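Local coordinates for protein predicted phosphatase, HAD family (Clostridium acetobutylicum, PDB 3MC1) that is a predicted phosphatase of the haloacid dehalogenase family, probably a metal-dependent hydrolase, at residues L176-Y187 against A200-L210. Residues are numbered along the deposited sequence; the frame is centred on the assembly and turned at random.
Sequences LKNNLPSIGVTY and ANYIVNSVDEL
Val204 O accepts from Thr186 N at 2.8 Å, and Val185 CA adds a CA-H...O contact to the same oxygen at 3.2 Å. Val204 N in turn donates to Gly184 O (2.8 Å, 165° at the hydrogen), and Gly184 N to Tyr202 O. These alternating bonds, with segment axes only 26° apart, establish parallel pairing of strands 182-185 and 202-204.

Ile183, Val185, Tyr202 and Val204 project from the same face of the sheet. There Val185 CG1 meets Val204 CG2 at 3.7 Å, while Leu210, from the helix beginning at Val207, spreads its two methyls: CD1 lies 3.7 Å from Ile183 CG2, and CD2 reaches Val185 CG1 and Tyr187 OH. The Tyr187 side chain is turned so that CG sits between its backbone N and carbonyl carbon (chi1 60°); in that pose its ring has Val207 CG2 over one face, 4.2 Å from the centroid, a CH-pi contact; its hydroxyl is hydrogen-bonded to Thr14 O. Ser206 is the N-cap of helix 207-215, its OG accepting from Glu209 N at 3.1 Å.

Strand 162-166 pairs with the other side of 182-185, and helix 192-198 links the two strands described here, making a beta-alpha-beta unit at the edge of the Rossmann-like parallel sheet characteristic of HAD hydrolases.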
loop_
_atom_site.group_PDB
_atom_site.type_symbol
_atom_site.label_atom_id
_atom_site.label_comp_id
_atom_site.label_asym_id
_atom_site.label_seq_id
_atom_site.Cartn_x
_atom_site.Cartn_y
_atom_site.Cartn_z
ATOM N N LEU A 176 6.706 9.573 8.323
ATOM C CA LEU A 176 7.135 10.726 9.106
ATOM C C LEU A 176 6.495 10.697 10.488
ATOM O O LEU A 176 7.172 10.896 11.497
ATOM C CB LEU A 176 6.763 12.024 8.381
ATOM C CG LEU A 176 7.481 12.267 7.042
ATOM C CD1 LEU A 176 6.865 13.461 6.308
ATOM C CD2 LEU A 176 8.969 12.502 7.299
ATOM N N LYS A 177 5.192 10.437 10.530
ATOM C CA LYS A 177 4.453 10.391 11.789
ATOM C C LYS A 177 4.912 9.305 12.757
ATOM O O LYS A 177 4.545 9.319 13.934
ATOM C CB LYS A 177 2.954 10.236 11.515
ATOM C CG LYS A 177 2.368 11.452 10.827
ATOM C CD LYS A 177 0.854 11.426 10.828
ATOM C CE LYS A 177 0.296 12.770 10.389
ATOM N NZ LYS A 177 -1.191 12.782 10.427
ATOM N N ASN A 178 5.709 8.368 12.255
ATOM C CA ASN A 178 6.242 7.281 13.067
ATOM C C ASN A 178 7.759 7.429 13.169
ATOM O O ASN A 178 8.464 6.509 13.583
ATOM C CB ASN A 178 5.883 5.931 12.438
ATOM C CG ASN A 178 4.490 5.473 12.806
ATOM O OD1 ASN A 178 4.254 5.013 13.929
ATOM N ND2 ASN A 178 3.552 5.602 11.869
ATOM N N ASN A 179 8.253 8.596 12.777
ATOM C CA ASN A 179 9.681 8.878 12.820
ATOM C C ASN A 179 10.532 7.915 12.018
ATOM O O ASN A 179 11.643 7.555 12.422
ATOM C CB ASN A 179 10.161 8.914 14.267
ATOM C CG ASN A 179 9.584 10.082 15.020
ATOM O OD1 ASN A 179 9.665 11.225 14.562
ATOM N ND2 ASN A 179 8.992 9.812 16.177
ATOM N N LEU A 180 10.016 7.517 10.864
ATOM C CA LEU A 180 10.738 6.601 10.001
ATOM C C LEU A 180 11.134 7.259 8.698
ATOM O O LEU A 180 10.377 8.050 8.130
ATOM C CB LEU A 180 9.876 5.390 9.643
ATOM C CG LEU A 180 9.444 4.381 10.696
ATOM C CD1 LEU A 180 8.599 3.312 10.002
ATOM C CD2 LEU A 180 10.668 3.762 11.357
ATOM N N PRO A 181 12.342 6.956 8.212
ATOM C CA PRO A 181 12.736 7.559 6.940
ATOM C C PRO A 181 11.897 6.814 5.913
ATOM O O PRO A 181 11.447 5.687 6.170
ATOM C CB PRO A 181 14.218 7.221 6.838
ATOM C CG PRO A 181 14.318 5.929 7.578
ATOM C CD PRO A 181 13.432 6.150 8.784
ATOM N N SER A 182 11.668 7.441 4.768
ATOM C CA SER A 182 10.873 6.813 3.734
ATOM C C SER A 182 11.530 6.886 2.366
ATOM O O SER A 182 12.227 7.848 2.046
ATOM C CB SER A 182 9.494 7.471 3.663
ATOM O OG SER A 182 9.601 8.867 3.441
ATOM N N ILE A 183 11.329 5.834 1.585
ATOM C CA ILE A 183 11.813 5.782 0.221
ATOM C C ILE A 183 10.536 5.727 -0.613
ATOM O O ILE A 183 9.738 4.792 -0.481
ATOM C CB ILE A 183 12.614 4.512 -0.092
ATOM C CG1 ILE A 183 13.853 4.407 0.799
ATOM C CG2 ILE A 183 13.040 4.549 -1.570
ATOM C CD1 ILE A 183 14.696 3.160 0.510
ATOM N N GLY A 184 10.328 6.740 -1.443
ATOM C CA GLY A 184 9.153 6.755 -2.285
ATOM C C GLY A 184 9.533 6.188 -3.640
ATOM O O GLY A 184 10.645 6.424 -4.119
ATOM N N VAL A 185 8.638 5.414 -4.247
ATOM C CA VAL A 185 8.916 4.852 -5.566
ATOM C C VAL A 185 7.945 5.487 -6.551
ATOM O O VAL A 185 6.786 5.724 -6.214
ATOM C CB VAL A 185 8.758 3.310 -5.575
ATOM C CG1 VAL A 185 9.624 2.708 -4.460
ATOM C CG2 VAL A 185 7.297 2.924 -5.403
ATOM N N THR A 186 8.422 5.771 -7.762
ATOM C CA THR A 186 7.585 6.402 -8.777
ATOM C C THR A 186 7.025 5.450 -9.826
ATOM O O THR A 186 6.331 5.890 -10.739
ATOM C CB THR A 186 8.342 7.539 -9.514
ATOM O OG1 THR A 186 9.560 7.023 -10.062
ATOM C CG2 THR A 186 8.658 8.695 -8.551
ATOM N N TYR A 187 7.324 4.157 -9.715
ATOM C CA TYR A 187 6.797 3.196 -10.678
ATOM C C TYR A 187 5.382 2.794 -10.280
ATOM O O TYR A 187 4.736 1.993 -10.954
ATOM C CB TYR A 187 7.715 1.960 -10.777
ATOM C CG TYR A 187 7.905 1.178 -9.493
ATOM C CD1 TYR A 187 6.909 0.315 -9.013
ATOM C CD2 TYR A 187 9.082 1.302 -8.751
ATOM C CE1 TYR A 187 7.092 -0.404 -7.823
ATOM C CE2 TYR A 187 9.272 0.592 -7.568
ATOM C CZ TYR A 187 8.281 -0.254 -7.107
ATOM O OH TYR A 187 8.479 -0.915 -5.918
ATOM N N ALA A 200 9.166 12.994 1.083
ATOM C CA ALA A 200 9.839 11.706 0.937
ATOM C C ALA A 200 11.324 11.892 1.217
ATOM O O ALA A 200 11.953 12.808 0.704
ATOM C CB ALA A 200 9.631 11.153 -0.469
ATOM N N ASN A 201 11.883 11.029 2.051
ATOM C CA ASN A 201 13.293 11.122 2.399
ATOM C C ASN A 201 14.200 10.578 1.289
ATOM O O ASN A 201 15.381 10.922 1.208
ATOM C CB ASN A 201 13.526 10.398 3.737
ATOM C CG ASN A 201 12.774 11.048 4.897
ATOM O OD1 ASN A 201 13.147 12.127 5.362
ATOM N ND2 ASN A 201 11.713 10.395 5.365
ATOM N N TYR A 202 13.643 9.736 0.427
ATOM C CA TYR A 202 14.393 9.150 -0.686
ATOM C C TYR A 202 13.380 8.854 -1.793
ATOM O O TYR A 202 12.240 8.503 -1.493
ATOM C CB TYR A 202 15.058 7.848 -0.247
ATOM C CG TYR A 202 15.736 7.931 1.097
ATOM C CD1 TYR A 202 17.113 8.092 1.194
ATOM C CD2 TYR A 202 14.995 7.905 2.280
ATOM C CE1 TYR A 202 17.726 8.231 2.433
ATOM C CE2 TYR A 202 15.613 8.046 3.522
ATOM C CZ TYR A 202 16.980 8.215 3.586
ATOM O OH TYR A 202 17.608 8.404 4.798
ATOM N N ILE A 203 13.782 9.000 -3.057
ATOM C CA ILE A 203 12.879 8.747 -4.186
ATOM C C ILE A 203 13.553 7.983 -5.326
ATOM O O ILE A 203 14.586 8.413 -5.847
ATOM C CB ILE A 203 12.313 10.068 -4.751
ATOM C CG1 ILE A 203 11.619 10.860 -3.637
ATOM C CG2 ILE A 203 11.310 9.774 -5.852
ATOM C CD1 ILE A 203 11.069 12.203 -4.075
ATOM N N VAL A 204 12.963 6.851 -5.711
ATOM C CA VAL A 204 13.507 6.020 -6.784
ATOM C C VAL A 204 12.472 5.743 -7.873
ATOM O O VAL A 204 11.264 5.754 -7.617
ATOM C CB VAL A 204 14.042 4.670 -6.244
ATOM C CG1 VAL A 204 15.067 4.929 -5.143
ATOM C CG2 VAL A 204 12.897 3.805 -5.742
ATOM N N ASN A 205 12.946 5.481 -9.086
ATOM C CA ASN A 205 12.040 5.240 -10.208
ATOM C C ASN A 205 11.917 3.787 -10.669
ATOM O O ASN A 205 11.182 3.499 -11.615
ATOM C CB ASN A 205 12.457 6.117 -11.385
ATOM C CG ASN A 205 13.909 5.927 -11.752
ATOM O OD1 ASN A 205 14.322 4.842 -12.168
ATOM N ND2 ASN A 205 14.704 6.982 -11.589
ATOM N N SER A 206 12.622 2.873 -10.014
ATOM C CA SER A 206 12.554 1.464 -10.390
ATOM C C SER A 206 12.850 0.574 -9.192
ATOM O O SER A 206 13.394 1.034 -8.188
ATOM C CB SER A 206 13.569 1.147 -11.488
ATOM O OG SER A 206 14.882 1.165 -10.954
ATOM N N VAL A 207 12.505 -0.705 -9.311
ATOM C CA VAL A 207 12.741 -1.670 -8.247
ATOM C C VAL A 207 14.239 -1.856 -8.023
ATOM O O VAL A 207 14.682 -2.063 -6.894
ATOM C CB VAL A 207 12.094 -3.048 -8.580
ATOM C CG1 VAL A 207 12.443 -4.072 -7.506
ATOM C CG2 VAL A 207 10.586 -2.902 -8.687
ATOM N N ASP A 208 15.023 -1.784 -9.092
ATOM C CA ASP A 208 16.464 -1.944 -8.941
ATOM C C ASP A 208 17.036 -0.754 -8.182
ATOM O O ASP A 208 17.926 -0.910 -7.344
ATOM C CB ASP A 208 17.154 -2.065 -10.298
ATOM C CG ASP A 208 18.629 -2.409 -10.163
ATOM O OD1 ASP A 208 18.938 -3.438 -9.525
ATOM O OD2 ASP A 208 19.474 -1.653 -10.687
ATOM N N GLU A 209 16.527 0.436 -8.486
ATOM C CA GLU A 209 16.969 1.652 -7.808
ATOM C C GLU A 209 16.590 1.546 -6.335
ATOM O O GLU A 209 17.305 2.034 -5.459
ATOM C CB GLU A 209 16.276 2.878 -8.404
ATOM C CG GLU A 209 16.728 3.267 -9.798
ATOM C CD GLU A 209 17.960 4.151 -9.785
ATOM O OE1 GLU A 209 17.979 5.133 -10.559
ATOM O OE2 GLU A 209 18.905 3.867 -9.011
ATOM N N LEU A 210 15.441 0.920 -6.083
ATOM C CA LEU A 210 14.935 0.726 -4.732
ATOM C C LEU A 210 15.898 -0.188 -3.979
ATOM O O LEU A 210 16.265 0.080 -2.841
ATOM C CB LEU A 210 13.532 0.099 -4.796
ATOM C CG LEU A 210 12.817 -0.264 -3.494
ATOM C CD1 LEU A 210 12.729 0.948 -2.569
ATOM C CD2 LEU A 210 11.426 -0.788 -3.832
#